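Local coordinates for protein MJ1225 (Methanocaldococcus jannaschii, PDB 3KH5), which binds AMP and ADP, contains four CBS repeats and is a putative archaeal homolog of the gamma subunit of AMP-activated protein kinase, at residues A[3-8]-A[99-103]; A[140-144]-A[242-247]. One frame throughout, in Å; residues are numbered along the deposited sequence.

Contact 1 (A[3-8]-A[99-103]); sequences VRVMKI and ENADI
Two backbone hydrogen bonds tie V3 to I103 and V5 to A101, on either side of R4, whose CA faces that of D102 in a single beta bridge. I103 N donates to V3 O over 2.8 Å, while V5 N reaches A101 O at 2.9 Å in a nearly straight bond (165°). A water accepts from M6 N and donates to A101 O, which thus takes a backbone N-H and a water together. R4 is long enough to add a side-chain donor: bends at chi2 and chi3 bring its NE to N100 O (2.9 Å) from above the carbonyl plane, with a weak second bond from NH2. Here the N-terminal segment of the first CBS repeat pairs with the loop between strand 97-98 and helix 103-112 of the second. D102 sits at the N-cap of that helix, where its carboxylate, in one of two conformers, accepts from E105 N. Among apolar contacts, V5 CG2 lies 4.0 Å from A101 CB, and I8 crosses I103 at about a right angle, I8 CD1 tight against I103 CD1 at 3.5 Å. Carbonyl oxygens also meet carbon: V5 CG1 is 3.4 Å from D102 O, and M6 CG 3.3 Å from E99 O. The two methyls of V5 thus cover both A101 and D102 O; an alanine here would probably leave A101 CB without its apolar neighbour and open a gap over the loop.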
# COMPACT_ATOMS: atom_id res chain seq x y z
N VAL A 3 -16.60 21.53 2.91
CA VAL A 3 -15.30 21.35 3.64
C VAL A 3 -14.23 20.89 2.64
O VAL A 3 -14.11 19.69 2.37
CB VAL A 3 -15.43 20.31 4.79
CG1 VAL A 3 -14.19 20.31 5.67
CG2 VAL A 3 -16.68 20.58 5.63
N ARG A 4 -13.46 21.84 2.10
CA ARG A 4 -12.53 21.52 1.01
C ARG A 4 -11.39 20.61 1.44
O ARG A 4 -10.76 20.84 2.48
CB ARG A 4 -11.99 22.79 0.33
CG ARG A 4 -13.09 23.69 -0.18
CD ARG A 4 -12.95 23.99 -1.66
NE ARG A 4 -14.19 23.64 -2.35
CZ ARG A 4 -15.26 24.42 -2.44
NH1 ARG A 4 -15.27 25.63 -1.90
NH2 ARG A 4 -16.34 23.98 -3.08
N VAL A 5 -11.13 19.57 0.64
CA VAL A 5 -10.04 18.63 0.91
C VAL A 5 -8.70 19.35 1.00
O VAL A 5 -7.83 18.95 1.78
CB VAL A 5 -9.93 17.48 -0.14
CG1 VAL A 5 -11.06 16.50 0.01
CG2 VAL A 5 -9.82 18.00 -1.58
N MET A 6 -8.55 20.41 0.20
CA MET A 6 -7.35 21.23 0.23
C MET A 6 -7.05 21.78 1.63
O MET A 6 -5.89 22.03 1.96
CB MET A 6 -7.43 22.38 -0.78
CG MET A 6 -7.03 21.99 -2.20
SD MET A 6 -5.42 21.18 -2.32
CE MET A 6 -4.29 22.57 -1.94
N LYS A 7 -8.09 21.94 2.45
CA LYS A 7 -7.93 22.39 3.84
C LYS A 7 -7.19 21.39 4.72
O LYS A 7 -6.51 21.78 5.68
CB LYS A 7 -9.28 22.76 4.47
CG LYS A 7 -9.69 24.21 4.28
CD LYS A 7 -10.66 24.39 3.12
CE LYS A 7 -10.77 25.86 2.72
NZ LYS A 7 -12.02 26.13 1.93
N ILE A 8 -7.32 20.10 4.40
CA ILE A 8 -6.59 19.04 5.10
C ILE A 8 -5.29 18.73 4.39
O ILE A 8 -4.29 18.37 5.02
CB ILE A 8 -7.38 17.73 5.13
CG1 ILE A 8 -8.73 17.91 5.84
CG2 ILE A 8 -6.56 16.59 5.76
CD1 ILE A 8 -9.77 16.92 5.36
N GLU A 99 -9.11 20.57 -7.31
CA GLU A 99 -8.67 21.38 -6.15
C GLU A 99 -9.82 21.99 -5.33
O GLU A 99 -9.61 22.45 -4.20
CB GLU A 99 -7.59 22.42 -6.51
CG GLU A 99 -7.86 23.32 -7.73
CD GLU A 99 -6.76 24.35 -7.98
OE1 GLU A 99 -5.89 24.55 -7.09
OE2 GLU A 99 -6.76 24.98 -9.06
N ASN A 100 -11.03 21.96 -5.89
CA ASN A 100 -12.23 22.42 -5.18
C ASN A 100 -13.12 21.29 -4.65
O ASN A 100 -14.27 21.54 -4.28
CB ASN A 100 -13.05 23.40 -6.03
CG ASN A 100 -13.64 22.76 -7.28
OD1 ASN A 100 -12.92 22.34 -8.19
ND2 ASN A 100 -14.97 22.69 -7.34
N ALA A 101 -12.59 20.07 -4.61
CA ALA A 101 -13.31 18.93 -4.05
C ALA A 101 -13.44 19.05 -2.54
O ALA A 101 -12.53 19.56 -1.87
CB ALA A 101 -12.59 17.64 -4.40
N ASP A 102 -14.57 18.60 -2.00
CA ASP A 102 -14.76 18.57 -0.55
C ASP A 102 -14.48 17.18 0.00
O ASP A 102 -14.34 16.21 -0.75
CB ASP A 102 -16.17 19.03 -0.15
CG ASP A 102 -17.19 17.91 -0.22
OD1 ASP A 102 -17.13 17.11 -1.18
OD2 ASP A 102 -18.06 17.84 0.68
N ILE A 103 -14.40 17.10 1.33
CA ILE A 103 -14.13 15.86 2.06
C ILE A 103 -15.08 14.69 1.76
O ILE A 103 -14.65 13.53 1.71
CB ILE A 103 -14.15 16.16 3.58
CG1 ILE A 103 -13.18 15.26 4.34
CG2 ILE A 103 -15.59 16.12 4.15
CD1 ILE A 103 -12.99 15.67 5.85
O HOH W 1 -10.36 21.23 -2.10

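Contact 2 (A[140-144]-A[242-247]); sequences LLDKI and LKKIAE
I144 and K243 bring the two backbones nearest, their CA atoms 5.9 Å apart, where a 3-10 segment at 141-143, just after helix 133-140 of the second CBS repeat, lies against the first turns of helix 242-252 of the fourth. The contact thus joins two CBS repeats far apart in sequence, and it is carried by side chains packing on each other and on the opposing backbone. A246 suits the middle of the helix face: its small CB lets both L141 CD1 (3.7 Å) and I144 CD1 (3.8 Å) come close to the helix. L141 has CG anti to its own N (chi1 -177°), which carries the branched end across to the helix, where CD1 also lies 3.6 Å from E247 N and both methyls lie near E247 CB. Beta-branched I144 serves two neighbours at once, for while CD1 meets A246, CG2 packs on L242 CD2 at 3.8 Å, the two side chains crossing at about a right angle. V275 covers L242 and A246 from helix 272-275. K243 is long enough to run fully extended past the 3-10 segment, its methylenes alongside the carbonyl oxygens and its amino group in a long, weak ion pair with E146; K243 CD lies 3.5 Å from I144 O and 3.7 Å from L141 O.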
# COMPACT_ATOMS: atom_id res chain seq x y z
N LEU A 140 -10.59 13.94 11.09
CA LEU A 140 -11.93 13.70 11.63
C LEU A 140 -11.97 12.85 12.91
O LEU A 140 -13.05 12.51 13.39
CB LEU A 140 -12.83 13.06 10.56
CG LEU A 140 -13.02 13.80 9.24
CD1 LEU A 140 -13.85 12.95 8.28
CD2 LEU A 140 -13.66 15.17 9.43
N LEU A 141 -10.80 12.53 13.43
CA LEU A 141 -10.65 11.60 14.56
C LEU A 141 -11.49 12.00 15.77
O LEU A 141 -12.17 11.16 16.36
CB LEU A 141 -9.17 11.48 14.94
CG LEU A 141 -8.71 10.53 16.04
CD1 LEU A 141 -8.89 9.07 15.64
CD2 LEU A 141 -7.26 10.81 16.40
N ASP A 142 -11.46 13.29 16.12
CA ASP A 142 -12.23 13.79 17.25
C ASP A 142 -13.75 13.75 17.01
O ASP A 142 -14.53 13.88 17.96
CB ASP A 142 -11.76 15.20 17.67
CG ASP A 142 -12.13 16.27 16.65
OD1 ASP A 142 -13.07 16.08 15.87
OD2 ASP A 142 -11.47 17.34 16.66
N LYS A 143 -14.17 13.55 15.76
CA LYS A 143 -15.61 13.47 15.42
C LYS A 143 -16.20 12.06 15.50
O LYS A 143 -17.41 11.89 15.32
CB LYS A 143 -15.90 14.05 14.02
CG LYS A 143 -15.28 15.41 13.73
CD LYS A 143 -15.92 16.52 14.56
CE LYS A 143 -15.13 17.82 14.45
NZ LYS A 143 -15.20 18.43 13.09
N ILE A 144 -15.36 11.06 15.77
CA ILE A 144 -15.85 9.70 15.99
C ILE A 144 -16.35 9.63 17.43
O ILE A 144 -15.60 9.94 18.36
CB ILE A 144 -14.75 8.63 15.77
CG1 ILE A 144 -14.10 8.77 14.39
CG2 ILE A 144 -15.33 7.23 15.95
CD1 ILE A 144 -12.80 8.00 14.22
N LEU A 242 -13.92 2.25 18.13
CA LEU A 242 -13.48 2.65 16.79
C LEU A 242 -12.47 3.78 16.87
O LEU A 242 -11.49 3.78 16.13
CB LEU A 242 -14.67 3.07 15.91
CG LEU A 242 -14.32 3.54 14.49
CD1 LEU A 242 -13.68 2.42 13.67
CD2 LEU A 242 -15.54 4.09 13.79
N LYS A 243 -12.73 4.73 17.77
CA LYS A 243 -11.84 5.87 17.94
C LYS A 243 -10.45 5.47 18.43
O LYS A 243 -9.46 6.03 17.98
CB LYS A 243 -12.45 6.95 18.86
CG LYS A 243 -11.59 8.21 18.99
CD LYS A 243 -12.36 9.39 19.57
CE LYS A 243 -11.38 10.41 20.19
NZ LYS A 243 -12.10 11.56 20.79
N LYS A 244 -10.38 4.51 19.35
CA LYS A 244 -9.08 4.01 19.82
C LYS A 244 -8.30 3.39 18.65
O LYS A 244 -7.13 3.73 18.44
CB LYS A 244 -9.26 2.99 20.96
CG LYS A 244 -8.04 2.08 21.19
CD LYS A 244 -8.32 1.05 22.28
CE LYS A 244 -7.35 -0.13 22.18
NZ LYS A 244 -5.97 0.24 22.58
N ILE A 245 -8.96 2.51 17.90
CA ILE A 245 -8.34 1.87 16.74
C ILE A 245 -7.89 2.88 15.69
O ILE A 245 -6.73 2.86 15.26
CB ILE A 245 -9.25 0.75 16.16
CG1 ILE A 245 -9.43 -0.39 17.17
CG2 ILE A 245 -8.70 0.22 14.83
CD1 ILE A 245 -8.14 -0.91 17.82
N ALA A 246 -8.80 3.79 15.29
CA ALA A 246 -8.47 4.87 14.35
C ALA A 246 -7.25 5.68 14.80
O ALA A 246 -6.39 6.02 13.98
CB ALA A 246 -9.67 5.78 14.14
N GLU A 247 -7.18 5.98 16.09
CA GLU A 247 -6.06 6.74 16.64
C GLU A 247 -4.73 5.97 16.56
O GLU A 247 -3.70 6.55 16.22
CB GLU A 247 -6.35 7.14 18.09
CG GLU A 247 -5.26 7.99 18.74
CD GLU A 247 -5.63 8.42 20.15
OE1 GLU A 247 -5.39 9.59 20.49
OE2 GLU A 247 -6.17 7.58 20.91

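How the contacts relate
The second CBS repeat takes part in both contacts: its 99-103 loop receives the N-terminal segment in contact 1, and its 140-144 segment meets the fourth repeat in contact 2. Their centres lie about 20 Å apart, yet they touch where I103 CD1 packs 3.7 Å from L140 CD2, so the start of helix 103-112 and L140 bring them together. The two contacts follow one another along the chain. Neither contact forms a nucleotide site itself: the side chain of I8 is about 8 Å from a bound ADP, that of L242 about 11 Å from an ADP, and that of A246 about 13 Å from an AMP.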